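Local coordinates for DUF4621 domain-containing protein (Parabacteroides distasonis, PDB 4H3W), which is a putative secreted protein of unknown function, built from two beta-barrel domains, at residues Phe86-Leu92 and Glu206-Val210. Residues are numbered along the deposited sequence; the frame is centred on the assembly and turned at random.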
ATOM      1  N   PHE A  86       6.025   2.708   2.265  1.00 25.25           N
ATOM      2  CA  PHE A  86       7.116   2.219   1.465  1.00 27.47           C
ATOM      3  C   PHE A  86       8.076   3.383   1.258  1.00 36.74           C
ATOM      4  O   PHE A  86       7.682   4.555   1.368  1.00 32.89           O
ATOM      5  CB  PHE A  86       6.672   1.693   0.106  1.00 27.70           C
ATOM      6  CG  PHE A  86       5.709   0.562   0.186  1.00 27.39           C
ATOM      7  CD1 PHE A  86       6.149  -0.745   0.311  1.00 30.57           C
ATOM      8  CD2 PHE A  86       4.355   0.813   0.182  1.00 28.89           C
ATOM      9  CE1 PHE A  86       5.229  -1.779   0.444  1.00 31.42           C
ATOM     10  CE2 PHE A  86       3.440  -0.203   0.310  1.00 29.25           C
ATOM     11  CZ  PHE A  86       3.881  -1.499   0.444  1.00 30.04           C
ATOM     12  N   ASP A  87       9.338   3.059   0.982  1.00 29.66           N
ATOM     13  CA  ASP A  87      10.295   4.049   0.527  1.00 35.94           C
ATOM     14  C   ASP A  87      10.092   4.310  -0.934  1.00 33.11           C
ATOM     15  O   ASP A  87       9.893   3.374  -1.692  1.00 34.61           O
ATOM     16  CB  ASP A  87      11.721   3.561   0.731  1.00 44.62           C
ATOM     17  CG  ASP A  87      12.142   3.589   2.181  1.00 46.03           C
ATOM     18  OD1 ASP A  87      11.593   4.393   2.963  1.00 71.50           O
ATOM     19  OD2 ASP A  87      13.036   2.800   2.542  1.00 58.50           O
ATOM     20  N   GLY A  88      10.169   5.572  -1.335  1.00 30.90           N
ATOM     21  CA  GLY A  88      10.054   5.921  -2.736  1.00 36.17           C
ATOM     22  C   GLY A  88       8.606   5.861  -3.229  1.00 32.82           C
ATOM     23  O   GLY A  88       7.671   5.687  -2.454  1.00 36.79           O
ATOM     24  N   ASP A  89       8.443   5.968  -4.532  1.00 38.36           N
ATOM     25  CA  ASP A  89       7.133   6.052  -5.122  1.00 39.47           C
ATOM     26  C   ASP A  89       6.465   4.691  -5.082  1.00 31.52           C
ATOM     27  O   ASP A  89       7.115   3.656  -5.276  1.00 30.41           O
ATOM     28  CB  ASP A  89       7.229   6.501  -6.570  1.00 39.39           C
ATOM     29  CG  ASP A  89       7.715   7.925  -6.717  1.00 49.72           C
ATOM     30  OD1 ASP A  89       7.537   8.769  -5.800  1.00 42.48           O
ATOM     31  OD2 ASP A  89       8.268   8.197  -7.802  1.00 48.15           O
ATOM     32  N   PHE A  90       5.169   4.700  -4.817  1.00 29.66           N
ATOM     33  CA  PHE A  90       4.360   3.507  -4.962  1.00 24.91           C
ATOM     34  C   PHE A  90       2.971   3.917  -5.466  1.00 24.68           C
ATOM     35  O   PHE A  90       2.611   5.073  -5.402  1.00 23.87           O
ATOM     36  CB  PHE A  90       4.320   2.689  -3.665  1.00 22.72           C
ATOM     37  CG  PHE A  90       3.769   3.401  -2.463  1.00 23.03           C
ATOM     38  CD1 PHE A  90       4.575   4.251  -1.717  1.00 26.02           C
ATOM     39  CD2 PHE A  90       2.471   3.177  -2.031  1.00 22.07           C
ATOM     40  CE1 PHE A  90       4.091   4.876  -0.566  1.00 24.99           C
ATOM     41  CE2 PHE A  90       1.986   3.794  -0.883  1.00 24.75           C
ATOM     42  CZ  PHE A  90       2.794   4.640  -0.157  1.00 26.55           C
ATOM     43  N   VAL A  91       2.247   2.939  -5.991  1.00 25.57           N
ATOM     44  CA  VAL A  91       0.913   3.098  -6.480  1.00 23.13           C
ATOM     45  C   VAL A  91       0.003   2.336  -5.524  1.00 22.84           C
ATOM     46  O   VAL A  91      -0.036   1.100  -5.538  1.00 22.41           O
ATOM     47  CB  VAL A  91       0.756   2.550  -7.897  1.00 21.01           C
ATOM     48  CG1 VAL A  91      -0.690   2.715  -8.370  1.00 23.23           C
ATOM     49  CG2 VAL A  91       1.699   3.273  -8.868  1.00 23.30           C
ATOM     50  N   LEU A  92      -0.753   3.092  -4.751  1.00 21.70           N
ATOM     51  CA  LEU A  92      -1.588   2.553  -3.680  1.00 23.99           C
ATOM     52  C   LEU A  92      -2.996   2.208  -4.174  1.00 22.19           C
ATOM     53  O   LEU A  92      -3.952   2.849  -3.803  1.00 22.07           O
ATOM     54  CB  LEU A  92      -1.623   3.552  -2.534  1.00 23.19           C
ATOM     55  CG  LEU A  92      -2.379   3.095  -1.281  1.00 23.07           C
ATOM     56  CD1 LEU A  92      -1.698   1.873  -0.727  1.00 23.82           C
ATOM     57  CD2 LEU A  92      -2.471   4.210  -0.241  1.00 26.34           C
ATOM     58  N   GLU A 206      -3.468  -2.945  -9.962  1.00 24.23           N
ATOM     59  CA  GLU A 206      -2.525  -1.871 -10.277  1.00 26.74           C
ATOM     60  C   GLU A 206      -1.562  -1.509  -9.130  1.00 24.47           C
ATOM     61  O   GLU A 206      -0.701  -0.621  -9.263  1.00 22.35           O
ATOM     62  CB  GLU A 206      -3.256  -0.602 -10.686  1.00 34.76           C
ATOM     63  CG  GLU A 206      -3.892  -0.665 -12.070  1.00 44.37           C
ATOM     64  CD  GLU A 206      -4.516   0.679 -12.459  1.00 57.46           C
ATOM     65  OE1 GLU A 206      -3.784   1.698 -12.592  1.00 56.76           O
ATOM     66  OE2 GLU A 206      -5.743   0.725 -12.618  1.00 61.51           O
ATOM     67  N   PHE A 207      -1.674  -2.187  -8.009  1.00 22.94           N
ATOM     68  CA  PHE A 207      -0.802  -1.893  -6.880  1.00 22.58           C
ATOM     69  C   PHE A 207       0.652  -2.117  -7.301  1.00 26.77           C
ATOM     70  O   PHE A 207       0.951  -3.071  -7.972  1.00 24.44           O
ATOM     71  CB  PHE A 207      -1.156  -2.751  -5.655  1.00 20.80           C
ATOM     72  CG  PHE A 207      -0.227  -2.546  -4.511  1.00 23.08           C
ATOM     73  CD1 PHE A 207       0.958  -3.252  -4.420  1.00 22.81           C
ATOM     74  CD2 PHE A 207      -0.506  -1.621  -3.529  1.00 26.60           C
ATOM     75  CE1 PHE A 207       1.823  -3.065  -3.357  1.00 30.19           C
ATOM     76  CE2 PHE A 207       0.362  -1.423  -2.461  1.00 29.39           C
ATOM     77  CZ  PHE A 207       1.544  -2.121  -2.390  1.00 22.03           C
ATOM     78  N   SER A 208       1.539  -1.226  -6.884  1.00 24.24           N
ATOM     79  CA  SER A 208       2.968  -1.382  -7.165  1.00 25.54           C
ATOM     80  C   SER A 208       3.785  -0.697  -6.083  1.00 22.85           C
ATOM     81  O   SER A 208       3.472   0.408  -5.685  1.00 26.26           O
ATOM     82  CB  SER A 208       3.263  -0.803  -8.558  1.00 27.13           C
ATOM     83  OG  SER A 208       4.623  -0.640  -8.772  1.00 47.93           O
ATOM     84  N   ALA A 209       4.828  -1.367  -5.599  1.00 20.32           N
ATOM     85  CA  ALA A 209       5.745  -0.818  -4.615  1.00 23.60           C
ATOM     86  C   ALA A 209       7.042  -1.611  -4.611  1.00 26.00           C
ATOM     87  O   ALA A 209       7.111  -2.703  -5.167  1.00 28.38           O
ATOM     88  CB  ALA A 209       5.099  -0.812  -3.219  1.00 22.81           C
ATOM     89  N   VAL A 210       8.075  -1.041  -4.031  1.00 26.44           N
ATOM     90  CA  VAL A 210       9.321  -1.742  -3.851  1.00 25.92           C
ATOM     91  C   VAL A 210       9.692  -1.768  -2.368  1.00 30.44           C
ATOM     92  O   VAL A 210       9.668  -0.737  -1.676  1.00 29.23           O
ATOM     93  CB  VAL A 210      10.478  -1.097  -4.630  1.00 35.28           C
ATOM     94  CG1 VAL A 210      11.761  -1.909  -4.425  1.00 35.90           C
ATOM     95  CG2 VAL A 210      10.158  -0.981  -6.113  1.00 36.81           C
TER
HETATM   96  O   HOH W   1       9.794   0.098   1.020  1.00 24.76           O
HETATM   97  O   HOH W   2       8.029   1.749  -3.346  1.00 26.49           O
HETATM   98  O   HOH W   3      11.457   1.482  -2.512  1.00 35.77           O
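F86 turns its ring toward A209 with CG anti to the carbonyl carbon (chi1 -60°), and F207 sends its own ring to meet it with CG anti to the backbone N (chi1 176°). The first ring lies flat under a methyl group: CB of A209 stands 3.6 Å from the centroid of the F86 ring and 6° off its normal, a CH-pi contact over the face. The two rings meet obliquely, with F86 CZ 3.7 Å from F207 CZ and lying in the plane of the F207 ring at its edge. The F86 ring also presents its CD2 edge to a face of the F90 ring, with CD2 over the centre of that ring, while F90 CB touches A209 CB at 3.6 Å. An alanine in place of F86 would probably take away the ring face that the A209 methyl rests on and the carbon that covers the F90 ring, and deprive the F207 edge of one aromatic neighbour.

Beside this apolar cluster, V91 and S208 form a single antiparallel hydrogen-bonded bridge. V91 N reaches S208 O at 2.8 Å, and S208 N returns to V91 O at 3.1 Å, with the donor on a lone pair of that carbonyl. The same V91 O also receives a CA-H...O contact from F207 CA at 3.4 Å. Past the bridge the direct pairing gives way to water: one molecule links D87 N to V210 O, and another donates to both D87 O and V210 O.

The 86-92 loop thereby sits beside the start of strand 208-215, at one bridge; the other side of that strand pairs with strand 294-302, whose L301 also touches F86. Buried aromatic packing next to two backbone bonds and a hydrated end implies attachment by shape and main-chain polarity, with no salt bridge across it.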